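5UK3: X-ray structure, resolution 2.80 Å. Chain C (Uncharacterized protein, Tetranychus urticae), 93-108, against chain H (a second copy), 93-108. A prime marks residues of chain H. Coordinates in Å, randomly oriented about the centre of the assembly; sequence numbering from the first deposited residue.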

ATOM      1  N   ILE C  93      10.462  -7.444  -7.866  1.00112.41           N
ATOM      2  CA  ILE C  93      10.825  -6.029  -7.644  1.00117.26           C
ATOM      3  C   ILE C  93      12.004  -5.894  -6.681  1.00115.96           C
ATOM      4  O   ILE C  93      12.861  -5.046  -6.885  1.00117.92           O
ATOM      5  CB  ILE C  93       9.636  -5.200  -7.077  1.00127.10           C
ATOM      6  CG1 ILE C  93       8.444  -5.199  -8.054  1.00131.30           C
ATOM      7  CG2 ILE C  93      10.038  -3.749  -6.811  1.00131.08           C
ATOM      8  CD1 ILE C  93       7.090  -4.997  -7.382  1.00136.84           C
ATOM      9  N   ASN C  94      12.045  -6.732  -5.650  1.00 84.28           N
ATOM     10  CA  ASN C  94      13.120  -6.693  -4.664  1.00 84.91           C
ATOM     11  C   ASN C  94      14.480  -7.239  -5.084  1.00 81.45           C
ATOM     12  O   ASN C  94      15.458  -7.032  -4.338  1.00 86.00           O
ATOM     13  CB  ASN C  94      12.726  -7.446  -3.381  1.00 87.82           C
ATOM     14  CG  ASN C  94      11.630  -6.776  -2.613  1.00 88.83           C
ATOM     15  OD1 ASN C  94      10.652  -7.418  -2.285  1.00 97.32           O
ATOM     16  ND2 ASN C  94      11.768  -5.502  -2.322  1.00 88.98           N
ATOM     17  N   ASP C  95      14.567  -7.950  -6.210  1.00 75.41           N
ATOM     18  CA  ASP C  95      15.862  -8.466  -6.642  1.00 74.32           C
ATOM     19  C   ASP C  95      16.725  -7.277  -6.958  1.00 67.31           C
ATOM     20  O   ASP C  95      16.323  -6.402  -7.717  1.00 64.11           O
ATOM     21  CB  ASP C  95      15.818  -9.376  -7.881  1.00 78.95           C
ATOM     22  CG  ASP C  95      17.141 -10.132  -8.084  1.00 84.41           C
ATOM     23  OD1 ASP C  95      17.345 -11.197  -7.443  1.00 92.01           O
ATOM     24  OD2 ASP C  95      18.004  -9.649  -8.849  1.00 85.24           O
ATOM     25  N   PRO C  96      17.919  -7.235  -6.391  1.00 63.36           N
ATOM     26  CA  PRO C  96      18.752  -6.060  -6.625  1.00 61.59           C
ATOM     27  C   PRO C  96      19.053  -5.732  -8.081  1.00 58.85           C
ATOM     28  O   PRO C  96      19.058  -4.555  -8.432  1.00 55.45           O
ATOM     29  CB  PRO C  96      20.039  -6.401  -5.877  1.00 63.13           C
ATOM     30  CG  PRO C  96      19.553  -7.249  -4.746  1.00 64.57           C
ATOM     31  CD  PRO C  96      18.536  -8.141  -5.419  1.00 64.70           C
ATOM     32  N   LEU C  97      19.258  -6.762  -8.909  1.00 59.12           N
ATOM     33  CA  LEU C  97      19.517  -6.566 -10.321  1.00 59.06           C
ATOM     34  C   LEU C  97      18.347  -5.899 -10.996  1.00 59.32           C
ATOM     35  O   LEU C  97      18.534  -4.939 -11.744  1.00 62.40           O
ATOM     36  CB  LEU C  97      19.793  -7.853 -11.004  1.00 61.64           C
ATOM     37  CG  LEU C  97      20.258  -7.753 -12.450  1.00 64.06           C
ATOM     38  CD1 LEU C  97      21.179  -8.927 -12.748  1.00 66.81           C
ATOM     39  CD2 LEU C  97      19.098  -7.753 -13.463  1.00 64.07           C
ATOM     40  N   ILE C  98      17.140  -6.358 -10.704  1.00 59.84           N
ATOM     41  CA  ILE C  98      15.941  -5.724 -11.229  1.00 61.76           C
ATOM     42  C   ILE C  98      15.651  -4.320 -10.663  1.00 60.54           C
ATOM     43  O   ILE C  98      15.297  -3.419 -11.412  1.00 56.12           O
ATOM     44  CB  ILE C  98      14.719  -6.632 -11.078  1.00 65.98           C
ATOM     45  CG1 ILE C  98      14.986  -7.960 -11.777  1.00 68.53           C
ATOM     46  CG2 ILE C  98      13.497  -5.971 -11.680  1.00 67.43           C
ATOM     47  CD1 ILE C  98      15.287  -7.823 -13.250  1.00 69.50           C
ATOM     48  N   TYR C  99      15.807  -4.131  -9.351  1.00 60.76           N
ATOM     49  CA  TYR C  99      15.574  -2.834  -8.739  1.00 60.66           C
ATOM     50  C   TYR C  99      16.365  -1.766  -9.444  1.00 57.12           C
ATOM     51  O   TYR C  99      15.894  -0.666  -9.659  1.00 53.57           O
ATOM     52  CB  TYR C  99      15.922  -2.815  -7.241  1.00 65.46           C
ATOM     53  CG  TYR C  99      15.674  -1.458  -6.633  1.00 65.20           C
ATOM     54  CD1 TYR C  99      14.407  -1.067  -6.291  1.00 66.66           C
ATOM     55  CD2 TYR C  99      16.705  -0.550  -6.506  1.00 64.75           C
ATOM     56  CE1 TYR C  99      14.184   0.194  -5.789  1.00 70.48           C
ATOM     57  CE2 TYR C  99      16.499   0.702  -6.030  1.00 68.85           C
ATOM     58  CZ  TYR C  99      15.235   1.091  -5.661  1.00 72.92           C
ATOM     59  OH  TYR C  99      15.055   2.385  -5.132  1.00 79.26           O
ATOM     60  N   ARG C 100      17.602  -2.070  -9.801  1.00 57.99           N
ATOM     61  CA  ARG C 100      18.426  -1.042 -10.416  1.00 58.52           C
ATOM     62  C   ARG C 100      17.839  -0.509 -11.704  1.00 58.77           C
ATOM     63  O   ARG C 100      17.822   0.693 -11.910  1.00 59.59           O
ATOM     64  CB  ARG C 100      19.871  -1.489 -10.528  1.00 57.72           C
ATOM     65  CG  ARG C 100      20.638  -1.159  -9.263  1.00 59.45           C
ATOM     66  CD  ARG C 100      21.292  -2.382  -8.665  1.00 61.52           C
ATOM     67  NE  ARG C 100      22.058  -2.058  -7.471  1.00 62.58           N
ATOM     68  CZ  ARG C 100      21.627  -2.243  -6.231  1.00 64.76           C
ATOM     69  NH1 ARG C 100      20.427  -2.743  -6.010  1.00 62.30           N
ATOM     70  NH2 ARG C 100      22.402  -1.925  -5.211  1.00 67.79           N
ATOM     71  N   PHE C 101      17.321  -1.374 -12.557  1.00 62.38           N
ATOM     72  CA  PHE C 101      16.640  -0.861 -13.733  1.00 66.26           C
ATOM     73  C   PHE C 101      15.480   0.047 -13.366  1.00 68.83           C
ATOM     74  O   PHE C 101      15.306   1.094 -13.953  1.00 67.49           O
ATOM     75  CB  PHE C 101      16.161  -1.985 -14.631  1.00 69.26           C
ATOM     76  CG  PHE C 101      17.290  -2.758 -15.245  1.00 72.29           C
ATOM     77  CD1 PHE C 101      18.217  -2.098 -16.045  1.00 75.21           C
ATOM     78  CD2 PHE C 101      17.417  -4.105 -15.059  1.00 74.92           C
ATOM     79  CE1 PHE C 101      19.254  -2.770 -16.614  1.00 77.43           C
ATOM     80  CE2 PHE C 101      18.453  -4.802 -15.638  1.00 78.15           C
ATOM     81  CZ  PHE C 101      19.380  -4.126 -16.407  1.00 80.91           C
ATOM     82  N   ASN C 102      14.743  -0.289 -12.323  1.00 71.74           N
ATOM     83  CA  ASN C 102      13.674   0.600 -11.865  1.00 72.43           C
ATOM     84  C   ASN C 102      14.189   1.931 -11.336  1.00 66.57           C
ATOM     85  O   ASN C 102      13.625   3.008 -11.647  1.00 65.48           O
ATOM     86  CB  ASN C 102      12.692  -0.175 -10.962  1.00 81.33           C
ATOM     87  CG  ASN C 102      11.893  -1.252 -11.776  1.00 87.37           C
ATOM     88  OD1 ASN C 102      11.516  -1.055 -12.954  1.00 77.92           O
ATOM     89  ND2 ASN C 102      11.662  -2.411 -11.134  1.00 96.45           N
ATOM     90  N   GLU C 103      15.311   1.888 -10.636  1.00 62.77           N
ATOM     91  CA  GLU C 103      15.867   3.104 -10.064  1.00 62.98           C
ATOM     92  C   GLU C 103      16.297   4.012 -11.190  1.00 60.85           C
ATOM     93  O   GLU C 103      16.207   5.247 -11.117  1.00 59.84           O
ATOM     94  CB  GLU C 103      17.039   2.774  -9.144  1.00 65.81           C
ATOM     95  CG  GLU C 103      17.882   3.977  -8.756  1.00 67.37           C
ATOM     96  CD  GLU C 103      18.753   3.694  -7.579  1.00 71.07           C
ATOM     97  OE1 GLU C 103      19.975   3.505  -7.786  1.00 75.26           O
ATOM     98  OE2 GLU C 103      18.196   3.621  -6.444  1.00 75.80           O
ATOM     99  N   LEU C 104      16.849   3.384 -12.201  1.00 58.04           N
ATOM    100  CA  LEU C 104      17.345   4.101 -13.314  1.00 55.77           C
ATOM    101  C   LEU C 104      16.272   4.950 -13.926  1.00 54.55           C
ATOM    102  O   LEU C 104      16.549   6.094 -14.256  1.00 59.43           O
ATOM    103  CB  LEU C 104      17.954   3.139 -14.316  1.00 58.13           C
ATOM    104  CG  LEU C 104      18.675   3.696 -15.525  1.00 58.91           C
ATOM    105  CD1 LEU C 104      19.879   4.469 -14.969  1.00 61.85           C
ATOM    106  CD2 LEU C 104      19.162   2.617 -16.460  1.00 58.17           C
ATOM    107  N   PHE C 105      15.058   4.458 -14.058  1.00 54.08           N
ATOM    108  CA  PHE C 105      13.984   5.289 -14.631  1.00 55.35           C
ATOM    109  C   PHE C 105      13.344   6.235 -13.622  1.00 58.27           C
ATOM    110  O   PHE C 105      12.653   7.166 -13.981  1.00 55.58           O
ATOM    111  CB  PHE C 105      12.940   4.429 -15.336  1.00 54.63           C
ATOM    112  CG  PHE C 105      13.474   3.795 -16.539  1.00 54.99           C
ATOM    113  CD1 PHE C 105      13.512   4.475 -17.725  1.00 57.88           C
ATOM    114  CD2 PHE C 105      14.028   2.551 -16.482  1.00 58.45           C
ATOM    115  CE1 PHE C 105      14.070   3.893 -18.865  1.00 58.87           C
ATOM    116  CE2 PHE C 105      14.603   1.959 -17.610  1.00 60.17           C
ATOM    117  CZ  PHE C 105      14.623   2.639 -18.802  1.00 59.50           C
ATOM    118  N   LYS C 106      13.562   5.992 -12.338  1.00 63.80           N
ATOM    119  CA  LYS C 106      13.181   6.978 -11.324  1.00 62.14           C
ATOM    120  C   LYS C 106      14.074   8.199 -11.431  1.00 58.89           C
ATOM    121  O   LYS C 106      13.610   9.323 -11.314  1.00 61.81           O
ATOM    122  CB  LYS C 106      13.212   6.362  -9.925  1.00 66.66           C
ATOM    123  CG  LYS C 106      11.860   5.827  -9.508  1.00 72.06           C
ATOM    124  CD  LYS C 106      11.848   5.345  -8.059  1.00 79.05           C
ATOM    125  CE  LYS C 106      12.016   3.843  -7.955  1.00 82.01           C
ATOM    126  NZ  LYS C 106      12.338   3.447  -6.560  1.00 87.50           N
ATOM    127  N   VAL C 107      15.350   7.985 -11.694  1.00 56.63           N
ATOM    128  CA  VAL C 107      16.313   9.096 -11.774  1.00 57.27           C
ATOM    129  C   VAL C 107      16.293   9.807 -13.133  1.00 57.13           C
ATOM    130  O   VAL C 107      16.256  11.029 -13.171  1.00 57.14           O
ATOM    131  CB  VAL C 107      17.734   8.618 -11.439  1.00 55.98           C
ATOM    132  CG1 VAL C 107      18.762   9.678 -11.753  1.00 56.71           C
ATOM    133  CG2 VAL C 107      17.823   8.237  -9.981  1.00 56.35           C
ATOM    134  N   TYR C 108      16.315   9.048 -14.233  1.00 55.83           N
ATOM    135  CA  TYR C 108      16.384   9.645 -15.574  1.00 54.34           C
ATOM    136  C   TYR C 108      15.048   9.732 -16.293  1.00 54.25           C
ATOM    137  O   TYR C 108      14.975  10.191 -17.438  1.00 56.59           O
ATOM    138  CB  TYR C 108      17.374   8.888 -16.414  1.00 53.53           C
ATOM    139  CG  TYR C 108      18.774   9.013 -15.895  1.00 54.15           C
ATOM    140  CD1 TYR C 108      19.551  10.120 -16.170  1.00 52.78           C
ATOM    141  CD2 TYR C 108      19.327   8.006 -15.170  1.00 54.34           C
ATOM    142  CE1 TYR C 108      20.853  10.210 -15.716  1.00 54.62           C
ATOM    143  CE2 TYR C 108      20.610   8.109 -14.670  1.00 54.91           C
ATOM    144  CZ  TYR C 108      21.382   9.197 -14.964  1.00 55.20           C
ATOM    145  OH  TYR C 108      22.687   9.216 -14.475  1.00 59.69           O
TER
ATOM    146  N   ILE H  93      13.038   7.294   1.182  1.00 97.02           N
ATOM    147  CA  ILE H  93      13.211   5.869   0.829  1.00 98.08           C
ATOM    148  C   ILE H  93      13.758   5.720  -0.586  1.00 97.82           C
ATOM    149  O   ILE H  93      14.569   4.848  -0.826  1.00 96.97           O
ATOM    150  CB  ILE H  93      11.879   5.062   0.952  1.00102.67           C
ATOM    151  CG1 ILE H  93      11.335   5.090   2.408  1.00107.83           C
ATOM    152  CG2 ILE H  93      12.072   3.608   0.540  1.00103.39           C
ATOM    153  CD1 ILE H  93       9.828   4.923   2.517  1.00111.45           C
ATOM    154  N   ASN H  94      13.311   6.574  -1.502  1.00 78.78           N
ATOM    155  CA  ASN H  94      13.720   6.507  -2.895  1.00 76.35           C
ATOM    156  C   ASN H  94      15.113   7.032  -3.225  1.00 75.55           C
ATOM    157  O   ASN H  94      15.566   6.798  -4.350  1.00 78.97           O
ATOM    158  CB  ASN H  94      12.728   7.255  -3.785  1.00 78.17           C
ATOM    159  CG  ASN H  94      11.387   6.569  -3.883  1.00 78.72           C
ATOM    160  OD1 ASN H  94      11.247   5.391  -3.579  1.00 79.83           O
ATOM    161  ND2 ASN H  94      10.398   7.303  -4.333  1.00 79.66           N
ATOM    162  N   ASP H  95      15.789   7.717  -2.297  1.00 70.10           N
ATOM    163  CA  ASP H  95      17.126   8.205  -2.588  1.00 66.59           C
ATOM    164  C   ASP H  95      18.031   7.003  -2.727  1.00 62.09           C
ATOM    165  O   ASP H  95      18.005   6.122  -1.863  1.00 61.06           O
ATOM    166  CB  ASP H  95      17.710   9.113  -1.503  1.00 72.49           C
ATOM    167  CG  ASP H  95      18.972   9.837  -1.995  1.00 78.56           C
ATOM    168  OD1 ASP H  95      18.851  10.890  -2.658  1.00 83.76           O
ATOM    169  OD2 ASP H  95      20.092   9.327  -1.767  1.00 88.25           O
ATOM    170  N   PRO H  96      18.821   6.940  -3.797  1.00 58.48           N
ATOM    171  CA  PRO H  96      19.566   5.715  -4.037  1.00 57.51           C
ATOM    172  C   PRO H  96      20.526   5.384  -2.929  1.00 56.62           C
ATOM    173  O   PRO H  96      20.689   4.205  -2.604  1.00 56.93           O
ATOM    174  CB  PRO H  96      20.295   6.017  -5.325  1.00 58.59           C
ATOM    175  CG  PRO H  96      19.326   6.898  -6.070  1.00 60.07           C
ATOM    176  CD  PRO H  96      18.824   7.802  -4.991  1.00 60.09           C
ATOM    177  N   LEU H  97      21.116   6.402  -2.320  1.00 56.96           N
ATOM    178  CA  LEU H  97      22.058   6.191  -1.238  1.00 57.17           C
ATOM    179  C   LEU H  97      21.369   5.527  -0.085  1.00 59.38           C
ATOM    180  O   LEU H  97      21.917   4.596   0.512  1.00 63.22           O
ATOM    181  CB  LEU H  97      22.673   7.495  -0.776  1.00 57.19           C
ATOM    182  CG  LEU H  97      23.813   7.407   0.233  1.00 59.22           C
ATOM    183  CD1 LEU H  97      24.779   8.552   0.002  1.00 57.41           C
ATOM    184  CD2 LEU H  97      23.321   7.410   1.686  1.00 58.68           C
ATOM    185  N   ILE H  98      20.195   6.021   0.274  1.00 58.90           N
ATOM    186  CA  ILE H  98      19.432   5.430   1.362  1.00 62.07           C
ATOM    187  C   ILE H  98      18.879   4.039   1.051  1.00 57.95           C
ATOM    188  O   ILE H  98      18.939   3.150   1.884  1.00 59.24           O
ATOM    189  CB  ILE H  98      18.342   6.384   1.869  1.00 69.43           C
ATOM    190  CG1 ILE H  98      18.987   7.696   2.304  1.00 73.22           C
ATOM    191  CG2 ILE H  98      17.592   5.763   3.030  1.00 71.94           C
ATOM    192  CD1 ILE H  98      20.018   7.544   3.395  1.00 74.14           C
ATOM    193  N   TYR H  99      18.353   3.855  -0.156  1.00 58.90           N
ATOM    194  CA  TYR H  99      17.806   2.545  -0.581  1.00 58.15           C
ATOM    195  C   TYR H  99      18.815   1.456  -0.360  1.00 53.72           C
ATOM    196  O   TYR H  99      18.487   0.392   0.101  1.00 52.13           O
ATOM    197  CB  TYR H  99      17.347   2.529  -2.050  1.00 59.80           C
ATOM    198  CG  TYR H  99      16.781   1.200  -2.422  1.00 63.10           C
ATOM    199  CD1 TYR H  99      15.504   0.838  -2.046  1.00 67.07           C
ATOM    200  CD2 TYR H  99      17.569   0.261  -3.023  1.00 66.76           C
ATOM    201  CE1 TYR H  99      15.002  -0.426  -2.310  1.00 72.69           C
ATOM    202  CE2 TYR H  99      17.091  -0.991  -3.281  1.00 72.40           C
ATOM    203  CZ  TYR H  99      15.801  -1.336  -2.938  1.00 77.11           C
ATOM    204  OH  TYR H  99      15.339  -2.609  -3.282  1.00 93.65           O
ATOM    205  N   ARG H 100      20.073   1.714  -0.684  1.00 52.69           N
ATOM    206  CA  ARG H 100      21.062   0.659  -0.548  1.00 57.45           C
ATOM    207  C   ARG H 100      21.154   0.156   0.869  1.00 60.37           C
ATOM    208  O   ARG H 100      21.194  -1.045   1.093  1.00 62.96           O
ATOM    209  CB  ARG H 100      22.429   1.105  -1.044  1.00 58.10           C
ATOM    210  CG  ARG H 100      22.682   0.780  -2.502  1.00 59.35           C
ATOM    211  CD  ARG H 100      22.285   1.936  -3.385  1.00 58.60           C
ATOM    212  NE  ARG H 100      22.477   1.634  -4.794  1.00 60.04           N
ATOM    213  CZ  ARG H 100      21.553   1.820  -5.722  1.00 64.31           C
ATOM    214  NH1 ARG H 100      20.374   2.313  -5.393  1.00 61.75           N
ATOM    215  NH2 ARG H 100      21.810   1.526  -6.983  1.00 71.31           N
ATOM    216  N   PHE H 101      21.159   1.048   1.844  1.00 67.04           N
ATOM    217  CA  PHE H 101      21.177   0.540   3.231  1.00 68.34           C
ATOM    218  C   PHE H 101      19.988  -0.341   3.500  1.00 66.04           C
ATOM    219  O   PHE H 101      20.131  -1.365   4.121  1.00 64.16           O
ATOM    220  CB  PHE H 101      21.267   1.673   4.250  1.00 67.79           C
ATOM    221  CG  PHE H 101      22.583   2.414   4.202  1.00 68.95           C
ATOM    222  CD1 PHE H 101      23.770   1.739   4.422  1.00 70.34           C
ATOM    223  CD2 PHE H 101      22.629   3.774   3.934  1.00 72.65           C
ATOM    224  CE1 PHE H 101      24.971   2.401   4.371  1.00 72.34           C
ATOM    225  CE2 PHE H 101      23.829   4.448   3.872  1.00 73.58           C
ATOM    226  CZ  PHE H 101      25.002   3.751   4.087  1.00 75.30           C
ATOM    227  N   ASN H 102      18.831   0.018   2.969  1.00 68.60           N
ATOM    228  CA  ASN H 102      17.650  -0.816   3.148  1.00 73.03           C
ATOM    229  C   ASN H 102      17.782  -2.171   2.446  1.00 69.17           C
ATOM    230  O   ASN H 102      17.461  -3.225   3.032  1.00 65.58           O
ATOM    231  CB  ASN H 102      16.381  -0.006   2.855  1.00 80.23           C
ATOM    232  CG  ASN H 102      16.137   1.080   3.931  1.00 92.45           C
ATOM    233  OD1 ASN H 102      16.391   0.890   5.152  1.00 95.88           O
ATOM    234  ND2 ASN H 102      15.651   2.242   3.477  1.00102.97           N
ATOM    235  N   GLU H 103      18.369  -2.162   1.259  1.00 66.00           N
ATOM    236  CA  GLU H 103      18.551  -3.388   0.502  1.00 65.84           C
ATOM    237  C   GLU H 103      19.508  -4.297   1.238  1.00 65.44           C
ATOM    238  O   GLU H 103      19.344  -5.527   1.279  1.00 64.94           O
ATOM    239  CB  GLU H 103      19.100  -3.076  -0.879  1.00 67.61           C
ATOM    240  CG  GLU H 103      19.596  -4.299  -1.621  1.00 69.71           C
ATOM    241  CD  GLU H 103      19.731  -4.041  -3.098  1.00 74.16           C
ATOM    242  OE1 GLU H 103      20.905  -3.871  -3.549  1.00 71.75           O
ATOM    243  OE2 GLU H 103      18.653  -3.960  -3.770  1.00 73.49           O
ATOM    244  N   LEU H 104      20.519  -3.680   1.819  1.00 62.74           N
ATOM    245  CA  LEU H 104      21.480  -4.420   2.548  1.00 62.64           C
ATOM    246  C   LEU H 104      20.849  -5.264   3.637  1.00 61.66           C
ATOM    247  O   LEU H 104      21.227  -6.399   3.804  1.00 63.30           O
ATOM    248  CB  LEU H 104      22.533  -3.475   3.087  1.00 65.04           C
ATOM    249  CG  LEU H 104      23.757  -4.080   3.747  1.00 69.83           C
ATOM    250  CD1 LEU H 104      24.503  -4.882   2.701  1.00 72.53           C
ATOM    251  CD2 LEU H 104      24.685  -3.005   4.282  1.00 75.16           C
ATOM    252  N   PHE H 105      19.890  -4.730   4.390  1.00 62.38           N
ATOM    253  CA  PHE H 105      19.249  -5.530   5.447  1.00 60.61           C
ATOM    254  C   PHE H 105      18.169  -6.430   4.908  1.00 66.17           C
ATOM    255  O   PHE H 105      17.721  -7.339   5.594  1.00 68.91           O
ATOM    256  CB  PHE H 105      18.757  -4.648   6.571  1.00 59.23           C
ATOM    257  CG  PHE H 105      19.861  -4.026   7.315  1.00 61.23           C
ATOM    258  CD1 PHE H 105      20.508  -4.712   8.306  1.00 67.72           C
ATOM    259  CD2 PHE H 105      20.314  -2.780   6.989  1.00 63.36           C
ATOM    260  CE1 PHE H 105      21.581  -4.131   9.009  1.00 68.74           C
ATOM    261  CE2 PHE H 105      21.390  -2.203   7.662  1.00 63.86           C
ATOM    262  CZ  PHE H 105      22.020  -2.872   8.680  1.00 64.30           C
ATOM    263  N   LYS H 106      17.689  -6.173   3.696  1.00 71.69           N
ATOM    264  CA  LYS H 106      16.813  -7.148   3.037  1.00 76.18           C
ATOM    265  C   LYS H 106      17.597  -8.417   2.677  1.00 74.02           C
ATOM    266  O   LYS H 106      17.098  -9.522   2.850  1.00 79.95           O
ATOM    267  CB  LYS H 106      16.124  -6.555   1.812  1.00 82.42           C
ATOM    268  CG  LYS H 106      14.758  -5.980   2.139  1.00 90.90           C
ATOM    269  CD  LYS H 106      14.009  -5.500   0.898  1.00 97.84           C
ATOM    270  CE  LYS H 106      14.138  -3.999   0.698  1.00 99.76           C
ATOM    271  NZ  LYS H 106      13.716  -3.602  -0.670  1.00104.56           N
ATOM    272  N   VAL H 107      18.830  -8.253   2.240  1.00 69.91           N
ATOM    273  CA  VAL H 107      19.647  -9.372   1.848  1.00 72.11           C
ATOM    274  C   VAL H 107      20.294 -10.082   3.036  1.00 72.47           C
ATOM    275  O   VAL H 107      20.263 -11.314   3.092  1.00 73.12           O
ATOM    276  CB  VAL H 107      20.718  -8.929   0.841  1.00 74.28           C
ATOM    277  CG1 VAL H 107      21.737 -10.023   0.591  1.00 77.70           C
ATOM    278  CG2 VAL H 107      20.059  -8.558  -0.474  1.00 76.95           C
ATOM    279  N   TYR H 108      20.909  -9.330   3.951  1.00 69.15           N
ATOM    280  CA  TYR H 108      21.643  -9.939   5.068  1.00 70.73           C
ATOM    281  C   TYR H 108      20.853  -9.990   6.380  1.00 74.16           C
ATOM    282  O   TYR H 108      21.368 -10.461   7.404  1.00 79.33           O
ATOM    283  CB  TYR H 108      22.966  -9.227   5.290  1.00 68.38           C
ATOM    284  CG  TYR H 108      23.890  -9.388   4.146  1.00 72.34           C
ATOM    285  CD1 TYR H 108      24.645 -10.540   3.978  1.00 76.50           C
ATOM    286  CD2 TYR H 108      23.991  -8.410   3.187  1.00 73.97           C
ATOM    287  CE1 TYR H 108      25.497 -10.694   2.880  1.00 79.74           C
ATOM    288  CE2 TYR H 108      24.837  -8.547   2.087  1.00 76.77           C
ATOM    289  CZ  TYR H 108      25.597  -9.683   1.935  1.00 79.17           C
ATOM    290  OH  TYR H 108      26.419  -9.766   0.839  1.00 81.82           O
TER
HETATM  291  O   HOH W   1      24.271   0.434  -8.187  1.00 67.75           O

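The two copies meet through a near-twofold, antiparallel pairing of the same helix, in which a stacked pair of tyrosines and two reciprocal arginine–glutamate salt bridges span a gap too wide for the backbones to touch. Helix 96-108 of each chain runs against its counterpart at 161°, with the axes no closer than 12.3 Å. In this register Pro96 lies across from Glu103′ (CA to CA, 7.6 Å) and Glu103 across from Pro96′ (CA to CA, 7.5 Å), so the main contacts away from the centre occur twice, and side chains fill the space between. Together the stretches bury 638 Å².

At the centre, Tyr99 and Tyr99′ both point toward the opposing helix with chi1 in the t well. Their rings form an offset stack, centroids 3.6 Å apart and planes inclined by only 10°, with Tyr99 CE2 and Tyr99′ CD2 3.2 Å apart. The phenol oxygens are also used: Lys106 NZ gives a weak hydrogen bond to Tyr99 OH within its own helix (3.2 Å), and Lys106′ NZ does the same to Tyr99′ OH (3.2 Å).

Arg100 leaves its helix sideways, but its end swings across to the partner. Its NH1 donates to Glu103′ OE1 at 2.7 Å, and a weak bond from Arg100 NH1 to Glu103′ OE2 at 3.1 Å adds to the salt bridge. The reverse bridge joins Arg100′ NH1 to Glu103 OE1 and to Glu103 OE2, both at 2.7 Å and both weak as hydrogen bonds. In each case the carboxylate lies at the edge of the guanidinium, where the N-H groups point. One face of each guanidinium is turned to the other, with Arg100 NH2 3.6 Å from Arg100′ NE. This proximity of like charges is offset by the two glutamates, and a water accepts from Arg100′ NH2 (2.9 Å) and, weakly, from Arg100 NE (3.4 Å), linking the pair.

Apolar contacts flank the charged groups. Pro96 CG lies 4.5 Å from Val107′ CG2, and Val107 CG2 lies 4.4 Å from Pro96′ CG. The proline also packs beside the bridging glutamate, with Pro96 CB 3.5 Å from Glu103′ OE2 and Pro96′ CB 3.4 Å from Glu103 OE2. Just before each helix, Asp95 and Asp95′ point away from the partner and cap their own helices: Leu97 N donates to Asp95 OD2 and Leu97′ N to Asp95′ OD2, each at 3.1 Å.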